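Local coordinates for ATP-dependent 6-phosphofructokinase subunit beta (Saccharomyces cerevisiae, PDB 3O8O), which catalyses the ATP-dependent phosphorylation of fructose 6-phosphate to fructose 1,6-bisphosphate, the first committing step of glycolysis, as one subunit of an allosterically controlled phosphofructokinase, at residues A163-R173 with G292-A303; S601-E612 with I643-F651. One frame throughout, in Å; residues are numbered along the deposited sequence.

Interaction 1 (A163-R173 with G292-A303); sequences ATIGAYSALDR and GGTAVAYDRILA
Tyr168 and Tyr298 bring their rings together obliquely, centroids 5.0 Å apart and planes at 74°, with CD1 of the first between CD2 and CE2 of the second. Ala163 CB joins this apolar centre at the edge of the Tyr298 ring, 4.0 Å from CE2, and Leu302 CD2 touches Ala163 O and approaches Ala163 CB. Ile165 touches Ala303 CB with both CG2 and CD1, while Val296 CG2 rests on Asp172 CB.

Beyond the tyrosines, Asp299 points its carboxylate at the start of helix 167-173. Its OD1 takes a nearly straight bond from Gly166 N (2.8 Å), the N-cap residue, which meets it from above the carboxylate plane; OD2 takes a weak bond from Ser169 N and lies beside Ser169 OG, at a spacing too short to be trusted. Val296 N donates to Ser169 OG at 3.0 Å and 177°, tying the N-cap residue of helix 297-303 to helix 167-173. At the outer edge, Arg173, bent at chi2 and chi3, turns its guanidinium along loop 292-295: NE (3.0 Å) and NH2 hold Gly292 O, and NH2 reaches Thr294 O at 2.7 Å. NH1 salt-bridges Asp172.

The helix starts run antiparallel at 169°, axes 8.6 Å apart, in the N-terminal domain, taken to be catalytic. Thr164 OG1 is hydrogen-bonded to Ser153 O, so this loop adjoins a fructose 6-phosphate-binding residue. Trp203 meets Tyr168 edge-to-face, and Ile165 bonds to Val151 of strand 146-151; helices 537-558 and 669-688, from the C-terminal half, touch Val296 and both tyrosines, so the contact borders the junction between halves.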
loop_
_atom_site.group_PDB
_atom_site.type_symbol
_atom_site.label_atom_id
_atom_site.label_comp_id
_atom_site.label_asym_id
_atom_site.label_seq_id
_atom_site.Cartn_x
_atom_site.Cartn_y
_atom_site.Cartn_z
ATOM N N ALA B 163 -20.716 -7.564 41.082
ATOM C CA ALA B 163 -19.262 -7.493 41.120
ATOM C C ALA B 163 -18.724 -6.310 41.895
ATOM O O ALA B 163 -19.060 -5.177 41.601
ATOM C CB ALA B 163 -18.721 -7.456 39.704
ATOM N N THR B 164 -17.900 -6.566 42.900
ATOM C CA THR B 164 -17.316 -5.459 43.638
ATOM C C THR B 164 -16.097 -5.043 42.836
ATOM O O THR B 164 -15.462 -5.870 42.173
ATOM C CB THR B 164 -16.864 -5.866 45.057
ATOM O OG1 THR B 164 -16.161 -7.113 45.007
ATOM C CG2 THR B 164 -18.071 -5.977 45.980
ATOM N N ILE B 165 -15.765 -3.765 42.871
ATOM C CA ILE B 165 -14.609 -3.316 42.120
ATOM C C ILE B 165 -13.407 -4.057 42.690
ATOM O O ILE B 165 -13.197 -4.051 43.895
ATOM C CB ILE B 165 -14.384 -1.786 42.272
ATOM C CG1 ILE B 165 -15.587 -1.022 41.726
ATOM C CG2 ILE B 165 -13.139 -1.363 41.516
ATOM C CD1 ILE B 165 -15.500 0.476 41.938
ATOM N N GLY B 166 -12.634 -4.708 41.829
ATOM C CA GLY B 166 -11.451 -5.420 42.293
ATOM C C GLY B 166 -11.597 -6.931 42.355
ATOM O O GLY B 166 -10.603 -7.664 42.376
ATOM N N ALA B 167 -12.839 -7.401 42.380
ATOM C CA ALA B 167 -13.100 -8.829 42.453
ATOM C C ALA B 167 -12.405 -9.591 41.334
ATOM O O ALA B 167 -11.528 -10.420 41.584
ATOM C CB ALA B 167 -14.581 -9.072 42.402
ATOM N N TYR B 168 -12.798 -9.315 40.099
ATOM C CA TYR B 168 -12.189 -9.997 38.968
ATOM C C TYR B 168 -10.678 -9.818 38.850
ATOM O O TYR B 168 -9.992 -10.684 38.311
ATOM C CB TYR B 168 -12.868 -9.571 37.687
ATOM C CG TYR B 168 -14.210 -10.215 37.537
ATOM C CD1 TYR B 168 -15.390 -9.492 37.728
ATOM C CD2 TYR B 168 -14.302 -11.552 37.181
ATOM C CE1 TYR B 168 -16.627 -10.093 37.554
ATOM C CE2 TYR B 168 -15.518 -12.165 37.003
ATOM C CZ TYR B 168 -16.687 -11.441 37.186
ATOM O OH TYR B 168 -17.912 -12.068 36.986
ATOM N N SER B 169 -10.153 -8.701 39.343
ATOM C CA SER B 169 -8.716 -8.482 39.296
ATOM C C SER B 169 -8.077 -9.491 40.244
ATOM O O SER B 169 -7.070 -10.121 39.927
ATOM C CB SER B 169 -8.358 -7.057 39.734
ATOM O OG SER B 169 -8.792 -6.094 38.789
ATOM N N ALA B 170 -8.665 -9.640 41.422
ATOM C CA ALA B 170 -8.156 -10.597 42.381
ATOM C C ALA B 170 -8.232 -11.989 41.737
ATOM O O ALA B 170 -7.274 -12.766 41.806
ATOM C CB ALA B 170 -8.986 -10.545 43.622
ATOM N N LEU B 171 -9.362 -12.291 41.096
ATOM C CA LEU B 171 -9.537 -13.587 40.442
ATOM C C LEU B 171 -8.442 -13.841 39.413
ATOM O O LEU B 171 -7.990 -14.968 39.260
ATOM C CB LEU B 171 -10.909 -13.673 39.763
ATOM C CG LEU B 171 -11.163 -14.917 38.880
ATOM C CD1 LEU B 171 -11.019 -16.172 39.718
ATOM C CD2 LEU B 171 -12.566 -14.833 38.221
ATOM N N ASP B 172 -8.038 -12.784 38.698
ATOM C CA ASP B 172 -6.968 -12.842 37.686
ATOM C C ASP B 172 -5.652 -13.192 38.386
ATOM O O ASP B 172 -4.913 -14.076 37.973
ATOM C CB ASP B 172 -6.834 -11.472 36.997
ATOM C CG ASP B 172 -5.797 -11.465 35.880
ATOM O OD1 ASP B 172 -6.097 -11.949 34.756
ATOM O OD2 ASP B 172 -4.678 -10.971 36.140
ATOM N N ARG B 173 -5.369 -12.479 39.459
ATOM C CA ARG B 173 -4.164 -12.736 40.206
ATOM C C ARG B 173 -4.103 -14.186 40.660
ATOM O O ARG B 173 -3.055 -14.828 40.572
ATOM C CB ARG B 173 -4.093 -11.798 41.413
ATOM C CG ARG B 173 -2.898 -10.874 41.362
ATOM C CD ARG B 173 -2.879 -10.105 40.041
ATOM N NE ARG B 173 -3.546 -8.815 40.162
ATOM C CZ ARG B 173 -4.149 -8.191 39.158
ATOM N NH1 ARG B 173 -4.178 -8.748 37.957
ATOM N NH2 ARG B 173 -4.703 -7.003 39.350
ATOM N N GLY B 292 -2.826 -6.867 45.092
ATOM C CA GLY B 292 -2.014 -6.015 44.243
ATOM C C GLY B 292 -2.294 -6.114 42.756
ATOM O O GLY B 292 -3.311 -6.679 42.322
ATOM N N GLY B 293 -1.380 -5.562 41.966
ATOM C CA GLY B 293 -1.571 -5.586 40.534
ATOM C C GLY B 293 -2.481 -4.472 40.043
ATOM O O GLY B 293 -3.238 -3.872 40.807
ATOM N N THR B 294 -2.401 -4.191 38.751
ATOM C CA THR B 294 -3.188 -3.141 38.136
ATOM C C THR B 294 -4.591 -3.666 37.869
ATOM O O THR B 294 -4.796 -4.866 37.681
ATOM C CB THR B 294 -2.549 -2.737 36.824
ATOM O OG1 THR B 294 -3.231 -3.397 35.744
ATOM C CG2 THR B 294 -1.097 -3.170 36.804
ATOM N N ALA B 295 -5.569 -2.782 37.829
ATOM C CA ALA B 295 -6.905 -3.267 37.587
ATOM C C ALA B 295 -7.060 -3.924 36.208
ATOM O O ALA B 295 -6.550 -3.425 35.201
ATOM C CB ALA B 295 -7.899 -2.139 37.746
ATOM N N VAL B 296 -7.751 -5.060 36.188
ATOM C CA VAL B 296 -8.057 -5.796 34.975
ATOM C C VAL B 296 -9.028 -4.903 34.183
ATOM O O VAL B 296 -9.736 -4.097 34.776
ATOM C CB VAL B 296 -8.725 -7.156 35.358
ATOM C CG1 VAL B 296 -9.592 -7.709 34.196
ATOM C CG2 VAL B 296 -7.637 -8.144 35.760
ATOM N N ALA B 297 -9.073 -5.055 32.863
ATOM C CA ALA B 297 -9.941 -4.214 32.039
ATOM C C ALA B 297 -11.348 -4.121 32.593
ATOM O O ALA B 297 -11.918 -3.030 32.654
ATOM C CB ALA B 297 -9.964 -4.715 30.562
ATOM N N TYR B 298 -11.916 -5.252 33.000
ATOM C CA TYR B 298 -13.265 -5.215 33.531
ATOM C C TYR B 298 -13.327 -4.261 34.726
ATOM O O TYR B 298 -14.201 -3.396 34.790
ATOM C CB TYR B 298 -13.716 -6.613 33.946
ATOM C CG TYR B 298 -15.146 -6.661 34.437
ATOM C CD1 TYR B 298 -16.205 -6.682 33.534
ATOM C CD2 TYR B 298 -15.443 -6.634 35.810
ATOM C CE1 TYR B 298 -17.537 -6.672 33.975
ATOM C CE2 TYR B 298 -16.784 -6.619 36.266
ATOM C CZ TYR B 298 -17.826 -6.634 35.335
ATOM O OH TYR B 298 -19.149 -6.573 35.720
ATOM N N ASP B 299 -12.398 -4.391 35.666
ATOM C CA ASP B 299 -12.430 -3.510 36.820
ATOM C C ASP B 299 -12.248 -2.060 36.437
ATOM O O ASP B 299 -13.009 -1.209 36.883
ATOM C CB ASP B 299 -11.395 -3.909 37.873
ATOM C CG ASP B 299 -11.887 -5.035 38.765
ATOM O OD1 ASP B 299 -13.094 -5.079 39.095
ATOM O OD2 ASP B 299 -11.061 -5.879 39.145
ATOM N N ARG B 300 -11.258 -1.755 35.611
ATOM C CA ARG B 300 -11.092 -0.368 35.214
ATOM C C ARG B 300 -12.420 0.163 34.675
ATOM O O ARG B 300 -12.944 1.156 35.181
ATOM C CB ARG B 300 -10.025 -0.229 34.137
ATOM C CG ARG B 300 -8.653 -0.585 34.590
ATOM C CD ARG B 300 -7.631 -0.221 33.544
ATOM N NE ARG B 300 -6.394 -0.959 33.770
ATOM C CZ ARG B 300 -5.235 -0.696 33.179
ATOM N NH1 ARG B 300 -5.126 0.301 32.309
ATOM N NH2 ARG B 300 -4.183 -1.436 33.466
ATOM N N ILE B 301 -12.969 -0.510 33.665
ATOM C CA ILE B 301 -14.220 -0.092 33.048
ATOM C C ILE B 301 -15.383 -0.014 34.029
ATOM O O ILE B 301 -16.229 0.883 33.952
ATOM C CB ILE B 301 -14.588 -1.026 31.890
ATOM C CG1 ILE B 301 -13.432 -1.046 30.885
ATOM C CG2 ILE B 301 -15.869 -0.535 31.204
ATOM C CD1 ILE B 301 -13.564 -2.083 29.770
ATOM N N LEU B 302 -15.424 -0.950 34.963
ATOM C CA LEU B 302 -16.498 -0.946 35.942
ATOM C C LEU B 302 -16.347 0.253 36.860
ATOM O O LEU B 302 -17.264 1.041 37.031
ATOM C CB LEU B 302 -16.480 -2.229 36.782
ATOM C CG LEU B 302 -17.467 -2.230 37.956
ATOM C CD1 LEU B 302 -18.892 -2.042 37.445
ATOM C CD2 LEU B 302 -17.340 -3.519 38.703
ATOM N N ALA B 303 -15.175 0.388 37.449
ATOM C CA ALA B 303 -14.911 1.491 38.355
ATOM C C ALA B 303 -15.019 2.849 37.665
ATOM O O ALA B 303 -15.343 3.850 38.294
ATOM C CB ALA B 303 -13.535 1.323 38.968
#

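Interaction 2 (S601-E612 with I643-F651); sequences SEDIEYLAQSFE and ITAEADGRF
Phe651 turns its ring against one side of helix 601-612, where it meets Ile604, Leu607, Ala608 and Phe611. Its CG sits between the backbone N and the carbonyl carbon (chi1 68°), which sets the ring beside the helix backbone: CE2 lies 3.4 Å from Ala608 CA, and CZ touches Ile604 O and CG2. Phe611 approaches from the far end of this row. The two rings are tilted by 30° and offset, centroids 5.2 Å from each other, with little of one lying over the other, and Phe611 CD1 packs on Phe651 CB and CG. At the other end, Ile604 packs its CD1 against helix 643-647, 3.6 Å from both Ile643 CA and Glu646 CB; the Ile604 side chain runs crosswise to that of Glu646.

Arg650 lies on the more open flank. One face of its guanidinium is set squarely on Ala608 CB, 3.4 Å from the plane, while two carboxylates meet its edge. NE and NH2 grip Glu612 OE2 side-on (NH2 at 2.8 Å), both from the same face of a carboxylate clearly tilted from the guanidinium. NH1 makes a salt bridge with Glu605 OE2 at 2.7 Å; its hydrogen bonds to OE1 and OE2 are weak, though the planes are only 26° apart.

Helix 597-614 and helix 636-647 pack side by side on the parallel sheet of the C-terminal, probably regulatory, domain: Leu607, Phe611 and Ile643 all touch strand 622-627, and the turn from Ala647 to Arg650 leads into strand 652-656. The chemistry is thus divided, with apolar packing toward the sheet and a charged network along the outer side. Two acids on a single arginine probably keep its positive charge well compensated, and their grip at the edge should limit rotation of the guanidinium.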
loop_
_atom_site.group_PDB
_atom_site.type_symbol
_atom_site.label_atom_id
_atom_site.label_comp_id
_atom_site.label_asym_id
_atom_site.label_seq_id
_atom_site.Cartn_x
_atom_site.Cartn_y
_atom_site.Cartn_z
ATOM N N SER B 601 -8.812 17.058 11.973
ATOM C CA SER B 601 -8.149 18.340 12.184
ATOM C C SER B 601 -8.315 18.874 13.593
ATOM O O SER B 601 -7.360 19.363 14.205
ATOM C CB SER B 601 -8.638 19.360 11.184
ATOM O OG SER B 601 -7.520 20.064 10.702
ATOM N N GLU B 602 -9.532 18.778 14.108
ATOM C CA GLU B 602 -9.798 19.226 15.464
ATOM C C GLU B 602 -9.019 18.388 16.484
ATOM O O GLU B 602 -8.427 18.933 17.434
ATOM C CB GLU B 602 -11.297 19.147 15.763
ATOM C CG GLU B 602 -12.096 20.273 15.137
ATOM C CD GLU B 602 -13.574 20.148 15.413
ATOM O OE1 GLU B 602 -13.923 19.897 16.588
ATOM O OE2 GLU B 602 -14.380 20.303 14.463
ATOM N N ASP B 603 -9.036 17.065 16.290
ATOM C CA ASP B 603 -8.343 16.168 17.193
ATOM C C ASP B 603 -6.901 16.569 17.229
ATOM O O ASP B 603 -6.280 16.562 18.289
ATOM C CB ASP B 603 -8.450 14.726 16.730
ATOM C CG ASP B 603 -9.740 14.077 17.154
ATOM O OD1 ASP B 603 -10.152 14.295 18.316
ATOM O OD2 ASP B 603 -10.329 13.336 16.341
ATOM N N ILE B 604 -6.365 16.928 16.067
ATOM C CA ILE B 604 -4.974 17.343 16.003
ATOM C C ILE B 604 -4.749 18.667 16.723
ATOM O O ILE B 604 -3.711 18.852 17.360
ATOM C CB ILE B 604 -4.487 17.486 14.583
ATOM C CG1 ILE B 604 -4.695 16.168 13.823
ATOM C CG2 ILE B 604 -3.040 17.880 14.606
ATOM C CD1 ILE B 604 -3.890 16.013 12.543
ATOM N N GLU B 605 -5.701 19.598 16.636
ATOM C CA GLU B 605 -5.518 20.858 17.350
ATOM C C GLU B 605 -5.626 20.641 18.841
ATOM O O GLU B 605 -4.780 21.107 19.608
ATOM C CB GLU B 605 -6.527 21.909 16.905
ATOM C CG GLU B 605 -5.956 22.819 15.831
ATOM C CD GLU B 605 -4.564 23.346 16.200
ATOM O OE1 GLU B 605 -4.459 24.005 17.269
ATOM O OE2 GLU B 605 -3.595 23.093 15.425
ATOM N N TYR B 606 -6.675 19.931 19.241
ATOM C CA TYR B 606 -6.910 19.610 20.644
ATOM C C TYR B 606 -5.656 18.933 21.199
ATOM O O TYR B 606 -5.136 19.298 22.244
ATOM C CB TYR B 606 -8.121 18.677 20.730
ATOM C CG TYR B 606 -8.275 17.907 22.024
ATOM C CD1 TYR B 606 -8.288 18.561 23.255
ATOM C CD2 TYR B 606 -8.472 16.524 22.006
ATOM C CE1 TYR B 606 -8.500 17.859 24.437
ATOM C CE2 TYR B 606 -8.685 15.817 23.170
ATOM C CZ TYR B 606 -8.701 16.483 24.386
ATOM O OH TYR B 606 -8.931 15.768 25.548
ATOM N N LEU B 607 -5.166 17.942 20.479
ATOM C CA LEU B 607 -3.974 17.249 20.909
ATOM C C LEU B 607 -2.865 18.286 21.047
ATOM O O LEU B 607 -2.164 18.353 22.056
ATOM C CB LEU B 607 -3.598 16.204 19.857
ATOM C CG LEU B 607 -3.305 14.752 20.210
ATOM C CD1 LEU B 607 -3.788 14.377 21.592
ATOM C CD2 LEU B 607 -3.978 13.914 19.157
ATOM N N ALA B 608 -2.726 19.102 20.011
ATOM C CA ALA B 608 -1.719 20.152 19.966
ATOM C C ALA B 608 -1.697 20.970 21.241
ATOM O O ALA B 608 -0.657 21.103 21.871
ATOM C CB ALA B 608 -1.982 21.049 18.794
ATOM N N GLN B 609 -2.843 21.528 21.612
ATOM C CA GLN B 609 -2.917 22.322 22.819
ATOM C C GLN B 609 -2.582 21.481 24.030
ATOM O O GLN B 609 -1.868 21.945 24.922
ATOM C CB GLN B 609 -4.299 22.932 22.966
ATOM C CG GLN B 609 -4.479 24.190 22.140
ATOM C CD GLN B 609 -5.943 24.513 21.879
ATOM O OE1 GLN B 609 -6.750 24.580 22.813
ATOM N NE2 GLN B 609 -6.297 24.718 20.599
ATOM N N SER B 610 -3.064 20.237 24.061
ATOM C CA SER B 610 -2.805 19.361 25.202
ATOM C C SER B 610 -1.333 19.415 25.553
ATOM O O SER B 610 -0.950 19.746 26.675
ATOM C CB SER B 610 -3.219 17.929 24.885
ATOM O OG SER B 610 -4.615 17.850 24.633
ATOM N N PHE B 611 -0.491 19.138 24.580
ATOM C CA PHE B 611 0.933 19.154 24.852
ATOM C C PHE B 611 1.471 20.513 25.246
ATOM O O PHE B 611 2.431 20.599 25.996
ATOM C CB PHE B 611 1.703 18.649 23.649
ATOM C CG PHE B 611 1.513 17.204 23.388
ATOM C CD1 PHE B 611 0.832 16.759 22.250
ATOM C CD2 PHE B 611 1.996 16.274 24.287
ATOM C CE1 PHE B 611 0.641 15.383 22.020
ATOM C CE2 PHE B 611 1.810 14.915 24.071
ATOM C CZ PHE B 611 1.133 14.463 22.937
ATOM N N GLU B 612 0.879 21.581 24.733
ATOM C CA GLU B 612 1.365 22.910 25.066
ATOM C C GLU B 612 1.072 23.127 26.526
ATOM O O GLU B 612 1.968 23.416 27.316
ATOM C CB GLU B 612 0.685 23.961 24.184
ATOM C CG GLU B 612 0.853 23.614 22.704
ATOM C CD GLU B 612 0.258 24.627 21.764
ATOM O OE1 GLU B 612 -0.780 25.234 22.121
ATOM O OE2 GLU B 612 0.823 24.792 20.660
ATOM N N ILE B 643 -0.811 13.423 11.084
ATOM C CA ILE B 643 -0.826 14.156 12.358
ATOM C C ILE B 643 0.528 14.875 12.586
ATOM O O ILE B 643 0.591 16.059 12.914
ATOM C CB ILE B 643 -1.121 13.166 13.602
ATOM C CG1 ILE B 643 -2.591 12.717 13.603
ATOM C CG2 ILE B 643 -0.769 13.852 14.966
ATOM C CD1 ILE B 643 -2.862 11.594 14.533
ATOM N N THR B 644 1.613 14.148 12.402
ATOM C CA THR B 644 2.904 14.732 12.633
ATOM C C THR B 644 3.137 15.957 11.767
ATOM O O THR B 644 3.751 16.952 12.212
ATOM C CB THR B 644 4.013 13.683 12.435
ATOM O OG1 THR B 644 3.861 12.667 13.441
ATOM C CG2 THR B 644 5.394 14.311 12.565
ATOM N N ALA B 645 2.626 15.888 10.543
ATOM C CA ALA B 645 2.778 16.986 9.602
ATOM C C ALA B 645 1.896 18.117 10.076
ATOM O O ALA B 645 2.351 19.207 10.351
ATOM C CB ALA B 645 2.369 16.552 8.224
ATOM N N GLU B 646 0.617 17.845 10.172
ATOM C CA GLU B 646 -0.308 18.840 10.646
ATOM C C GLU B 646 0.208 19.392 11.973
ATOM O O GLU B 646 0.071 20.574 12.246
ATOM C CB GLU B 646 -1.684 18.228 10.850
ATOM C CG GLU B 646 -2.778 19.179 10.509
ATOM C CD GLU B 646 -2.852 19.446 9.014
ATOM O OE1 GLU B 646 -3.638 20.340 8.626
ATOM O OE2 GLU B 646 -2.143 18.769 8.226
ATOM N N ALA B 647 0.811 18.548 12.805
ATOM C CA ALA B 647 1.326 19.013 14.096
ATOM C C ALA B 647 2.265 20.193 13.868
ATOM O O ALA B 647 2.219 21.200 14.568
ATOM C CB ALA B 647 2.055 17.897 14.783
ATOM N N ASP B 648 3.131 20.046 12.882
ATOM C CA ASP B 648 4.045 21.113 12.528
ATOM C C ASP B 648 5.067 21.410 13.613
ATOM O O ASP B 648 5.207 22.543 14.041
ATOM C CB ASP B 648 3.233 22.375 12.228
ATOM C CG ASP B 648 3.925 23.301 11.261
ATOM O OD1 ASP B 648 3.339 24.347 10.919
ATOM O OD2 ASP B 648 5.051 22.983 10.839
ATOM N N GLY B 649 5.785 20.395 14.055
ATOM C CA GLY B 649 6.782 20.600 15.079
ATOM C C GLY B 649 6.269 20.682 16.506
ATOM O O GLY B 649 7.033 20.414 17.432
ATOM N N ARG B 650 5.004 21.042 16.710
ATOM C CA ARG B 650 4.466 21.152 18.062
ATOM C C ARG B 650 4.530 19.832 18.846
ATOM O O ARG B 650 4.817 19.814 20.057
ATOM C CB ARG B 650 3.038 21.652 17.989
ATOM C CG ARG B 650 2.889 22.793 16.999
ATOM C CD ARG B 650 1.443 23.022 16.630
ATOM N NE ARG B 650 0.711 23.657 17.716
ATOM C CZ ARG B 650 -0.574 23.978 17.642
ATOM N NH1 ARG B 650 -1.245 23.700 16.520
ATOM N NH2 ARG B 650 -1.174 24.588 18.664
ATOM N N PHE B 651 4.275 18.728 18.152
ATOM C CA PHE B 651 4.326 17.390 18.741
ATOM C C PHE B 651 4.298 16.420 17.571
ATOM O O PHE B 651 3.962 16.818 16.463
ATOM C CB PHE B 651 3.110 17.147 19.630
ATOM C CG PHE B 651 1.830 17.063 18.872
ATOM C CD1 PHE B 651 1.265 15.824 18.578
ATOM C CD2 PHE B 651 1.161 18.224 18.456
ATOM C CE1 PHE B 651 0.033 15.730 17.878
ATOM C CE2 PHE B 651 -0.074 18.144 17.753
ATOM C CZ PHE B 651 -0.632 16.895 17.470
#

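From the N terminus, interaction 1 comes first. It closes a loop of 118 residues between A163-R173 and G292-A303, which takes in the parallel sheet of strands 191-196, 216-218, 248-253 and 281-285, and joins the starts of helices 167-187 and 297-316 in the N-terminal domain, taken to be catalytic. Interaction 2 opens only after this loop is complete; its shorter loop of 30 residues runs through strand 622-627 and ties helix 597-614 to the end of helix 636-647 in the C-terminal, probably regulatory, domain. The loops therefore follow in series, neither nesting nor crossing. Their centres are 34 Å apart and their nearest atoms about 17 Å, so the two contacts do not touch.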